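Local coordinates for KLLA0F20702p (Kluyveromyces lactis, PDB 5Y5A), which probably takes part in recruiting telomerase to telomeres as the yeast telomerase subunit Est1, here its N-terminal part, at residues 274-282 against 321-330. Residues are numbered along the deposited sequence; the frame is centred on the assembly and turned at random.
Sequences NFTNLLGDP and IGSHIFPQTW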
loop_
_atom_site.group_PDB
_atom_site.type_symbol
_atom_site.label_atom_id
_atom_site.label_comp_id
_atom_site.label_asym_id
_atom_site.label_seq_id
_atom_site.Cartn_x
_atom_site.Cartn_y
_atom_site.Cartn_z
ATOM N N ASN A 274 10.022 -10.061 -2.312
ATOM C CA ASN A 274 10.685 -8.850 -1.829
ATOM C C ASN A 274 10.567 -8.651 -0.319
ATOM O O ASN A 274 11.556 -8.320 0.346
ATOM C CB ASN A 274 10.147 -7.623 -2.561
ATOM C CG ASN A 274 10.835 -7.404 -3.891
ATOM O OD1 ASN A 274 11.904 -6.798 -3.953
ATOM N ND2 ASN A 274 10.236 -7.910 -4.961
ATOM N N PHE A 275 9.364 -8.842 0.212
ATOM C CA PHE A 275 9.144 -8.886 1.658
ATOM C C PHE A 275 10.133 -9.834 2.348
ATOM O O PHE A 275 10.724 -9.508 3.379
ATOM C CB PHE A 275 7.706 -9.329 1.942
ATOM C CG PHE A 275 7.319 -9.298 3.392
ATOM C CD1 PHE A 275 6.918 -8.108 3.995
ATOM C CD2 PHE A 275 7.306 -10.464 4.146
ATOM C CE1 PHE A 275 6.525 -8.078 5.332
ATOM C CE2 PHE A 275 6.911 -10.441 5.489
ATOM C CZ PHE A 275 6.522 -9.242 6.078
ATOM N N THR A 276 10.310 -11.010 1.754
ATOM C CA THR A 276 11.174 -12.051 2.306
ATOM C C THR A 276 12.653 -11.679 2.175
ATOM O O THR A 276 13.454 -11.956 3.066
ATOM C CB THR A 276 10.907 -13.391 1.603
ATOM O OG1 THR A 276 9.517 -13.701 1.727
ATOM C CG2 THR A 276 11.724 -14.517 2.219
ATOM N N ASN A 277 12.996 -11.035 1.066
ATOM C CA ASN A 277 14.359 -10.593 0.825
ATOM C C ASN A 277 14.759 -9.564 1.881
ATOM O O ASN A 277 15.915 -9.500 2.294
ATOM C CB ASN A 277 14.489 -10.014 -0.586
ATOM C CG ASN A 277 15.938 -9.764 -1.000
ATOM O OD1 ASN A 277 16.453 -8.654 -0.861
ATOM N ND2 ASN A 277 16.594 -10.800 -1.530
ATOM N N LEU A 278 13.777 -8.793 2.339
ATOM C CA LEU A 278 13.994 -7.755 3.341
ATOM C C LEU A 278 14.012 -8.280 4.779
ATOM O O LEU A 278 14.828 -7.844 5.595
ATOM C CB LEU A 278 12.914 -6.674 3.208
ATOM C CG LEU A 278 12.920 -5.525 4.225
ATOM C CD1 LEU A 278 14.262 -4.799 4.249
ATOM C CD2 LEU A 278 11.793 -4.546 3.921
ATOM N N LEU A 279 13.116 -9.209 5.095
ATOM C CA LEU A 279 12.907 -9.583 6.493
ATOM C C LEU A 279 13.194 -11.034 6.820
ATOM O O LEU A 279 13.247 -11.394 7.993
ATOM C CB LEU A 279 11.459 -9.285 6.910
ATOM C CG LEU A 279 11.035 -7.822 6.876
ATOM C CD1 LEU A 279 9.541 -7.699 7.162
ATOM C CD2 LEU A 279 11.858 -7.020 7.877
ATOM N N GLY A 280 13.361 -11.875 5.802
ATOM C CA GLY A 280 13.411 -13.301 6.051
ATOM C C GLY A 280 14.618 -14.056 5.542
ATOM O O GLY A 280 14.924 -15.142 6.032
ATOM N N ASP A 281 15.292 -13.480 4.557
ATOM C CA ASP A 281 16.463 -14.081 3.941
ATOM C C ASP A 281 17.772 -13.541 4.543
ATOM O O ASP A 281 18.138 -12.391 4.298
ATOM C CB ASP A 281 16.424 -13.814 2.435
ATOM C CG ASP A 281 17.454 -14.613 1.666
ATOM O OD1 ASP A 281 18.338 -15.237 2.292
ATOM O OD2 ASP A 281 17.379 -14.596 0.418
ATOM N N PRO A 282 18.490 -14.380 5.311
ATOM C CA PRO A 282 19.785 -14.003 5.885
ATOM C C PRO A 282 20.746 -13.466 4.827
ATOM O O PRO A 282 21.620 -12.666 5.147
ATOM C CB PRO A 282 20.317 -15.323 6.461
ATOM C CG PRO A 282 19.123 -16.148 6.696
ATOM C CD PRO A 282 18.133 -15.773 5.630
ATOM N N ILE A 321 8.082 -7.894 13.706
ATOM C CA ILE A 321 7.355 -8.617 12.680
ATOM C C ILE A 321 8.227 -9.735 12.101
ATOM O O ILE A 321 7.782 -10.876 11.948
ATOM C CB ILE A 321 6.898 -7.662 11.577
ATOM C CG1 ILE A 321 5.827 -6.725 12.137
ATOM C CG2 ILE A 321 6.361 -8.443 10.384
ATOM C CD1 ILE A 321 5.416 -5.608 11.179
ATOM N N GLY A 322 9.483 -9.405 11.807
ATOM C CA GLY A 322 10.427 -10.369 11.262
ATOM C C GLY A 322 10.561 -11.615 12.121
ATOM O O GLY A 322 10.534 -12.738 11.611
ATOM N N SER A 323 10.690 -11.415 13.428
ATOM C CA SER A 323 10.907 -12.527 14.344
ATOM C C SER A 323 9.686 -13.446 14.469
ATOM O O SER A 323 9.827 -14.622 14.788
ATOM C CB SER A 323 11.306 -12.008 15.719
ATOM O OG SER A 323 10.202 -11.417 16.384
ATOM N N HIS A 324 8.491 -12.921 14.219
ATOM C CA HIS A 324 7.300 -13.768 14.243
ATOM C C HIS A 324 7.150 -14.564 12.948
ATOM O O HIS A 324 6.865 -15.765 12.976
ATOM C CB HIS A 324 6.046 -12.932 14.498
ATOM C CG HIS A 324 5.818 -12.625 15.945
ATOM N ND1 HIS A 324 6.108 -11.400 16.504
ATOM C CD2 HIS A 324 5.349 -13.398 16.951
ATOM C CE1 HIS A 324 5.814 -11.426 17.792
ATOM N NE2 HIS A 324 5.354 -12.627 18.088
ATOM N N ILE A 325 7.344 -13.901 11.813
ATOM C CA ILE A 325 7.220 -14.579 10.526
ATOM C C ILE A 325 8.436 -15.459 10.227
ATOM O O ILE A 325 8.287 -16.602 9.811
ATOM C CB ILE A 325 7.013 -13.570 9.383
ATOM C CG1 ILE A 325 5.791 -12.689 9.689
ATOM C CG2 ILE A 325 6.829 -14.294 8.055
ATOM C CD1 ILE A 325 5.300 -11.872 8.495
ATOM N N PHE A 326 9.631 -14.928 10.464
ATOM C CA PHE A 326 10.872 -15.637 10.165
ATOM C C PHE A 326 11.730 -15.833 11.417
ATOM O O PHE A 326 12.810 -15.245 11.522
ATOM C CB PHE A 326 11.681 -14.865 9.112
ATOM C CG PHE A 326 10.903 -14.526 7.864
ATOM C CD1 PHE A 326 10.701 -15.483 6.870
ATOM C CD2 PHE A 326 10.397 -13.250 7.671
ATOM C CE1 PHE A 326 9.996 -15.180 5.714
ATOM C CE2 PHE A 326 9.696 -12.939 6.513
ATOM C CZ PHE A 326 9.494 -13.910 5.531
ATOM N N PRO A 327 11.262 -16.661 12.367
ATOM C CA PRO A 327 11.926 -16.767 13.675
ATOM C C PRO A 327 13.406 -17.147 13.598
ATOM O O PRO A 327 14.212 -16.594 14.352
ATOM C CB PRO A 327 11.123 -17.866 14.389
ATOM C CG PRO A 327 10.482 -18.654 13.290
ATOM C CD PRO A 327 10.149 -17.619 12.241
ATOM N N GLN A 328 13.764 -18.055 12.694
ATOM C CA GLN A 328 15.137 -18.533 12.599
ATOM C C GLN A 328 16.080 -17.440 12.123
ATOM O O GLN A 328 17.186 -17.300 12.641
ATOM C CB GLN A 328 15.223 -19.737 11.662
ATOM C CG GLN A 328 14.519 -20.953 12.207
ATOM C CD GLN A 328 15.008 -21.303 13.593
ATOM O OE1 GLN A 328 16.206 -21.496 13.805
ATOM N NE2 GLN A 328 14.087 -21.366 14.550
ATOM N N THR A 329 15.636 -16.675 11.132
ATOM C CA THR A 329 16.426 -15.572 10.612
ATOM C C THR A 329 16.718 -14.552 11.713
ATOM O O THR A 329 17.803 -13.997 11.769
ATOM C CB THR A 329 15.715 -14.878 9.436
ATOM O OG1 THR A 329 15.456 -15.837 8.398
ATOM C CG2 THR A 329 16.569 -13.741 8.874
ATOM N N TRP A 330 15.763 -14.330 12.610
ATOM C CA TRP A 330 15.939 -13.297 13.631
ATOM C C TRP A 330 16.449 -13.827 14.972
ATOM O O TRP A 330 16.473 -13.101 15.964
ATOM C CB TRP A 330 14.637 -12.523 13.817
ATOM C CG TRP A 330 14.416 -11.556 12.683
ATOM C CD1 TRP A 330 13.687 -11.776 11.553
ATOM C CD2 TRP A 330 14.972 -10.237 12.551
ATOM N NE1 TRP A 330 13.732 -10.673 10.736
ATOM C CE2 TRP A 330 14.516 -9.713 11.325
ATOM C CE3 TRP A 330 15.802 -9.449 13.353
ATOM C CZ2 TRP A 330 14.867 -8.436 10.877
ATOM C CZ3 TRP A 330 16.148 -8.177 12.908
ATOM C CH2 TRP A 330 15.678 -7.686 11.682
#
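W330 and T329 each give a side-chain donor to a backbone carbonyl at the C-terminal end of helix 271-279. W330 NE1 reaches L279 O at 2.9 Å, in the carbonyl plane but with a bent N-H...O angle of 141°, the oxygen tilted out of the indole plane. T329 OG1 donates to G280 O from above the carbonyl plane, a very short bond as modelled (2.5 Å); OG1 anti to its own carbonyl carbon (chi1 -58°) points at G280 O, and OG1 and CG2 both lie against the P282 ring. T276 O, one turn back, takes both G280 N and D281 N, one from each face of its plane, while T276 OG1 bonds to I272 O. Two helix ends thus meet within the all-helical Est1 DNA/RNA-binding region, a family of the TPR clan, the short axes crossing at -108°. Between them F326 lays one ring face on G280 CA, a CH-pi contact 3.4 Å from the centroid, and its other face on I325 CG2. Replacing F326 with an alanine would probably leave G280 CA without its aromatic cover and open a gap beside L279 CB. F275 CE2 touches I325 CD1 at 3.7 Å, the methyl lying at the ring edge, and M374 of helix 339-379 also packs on F275.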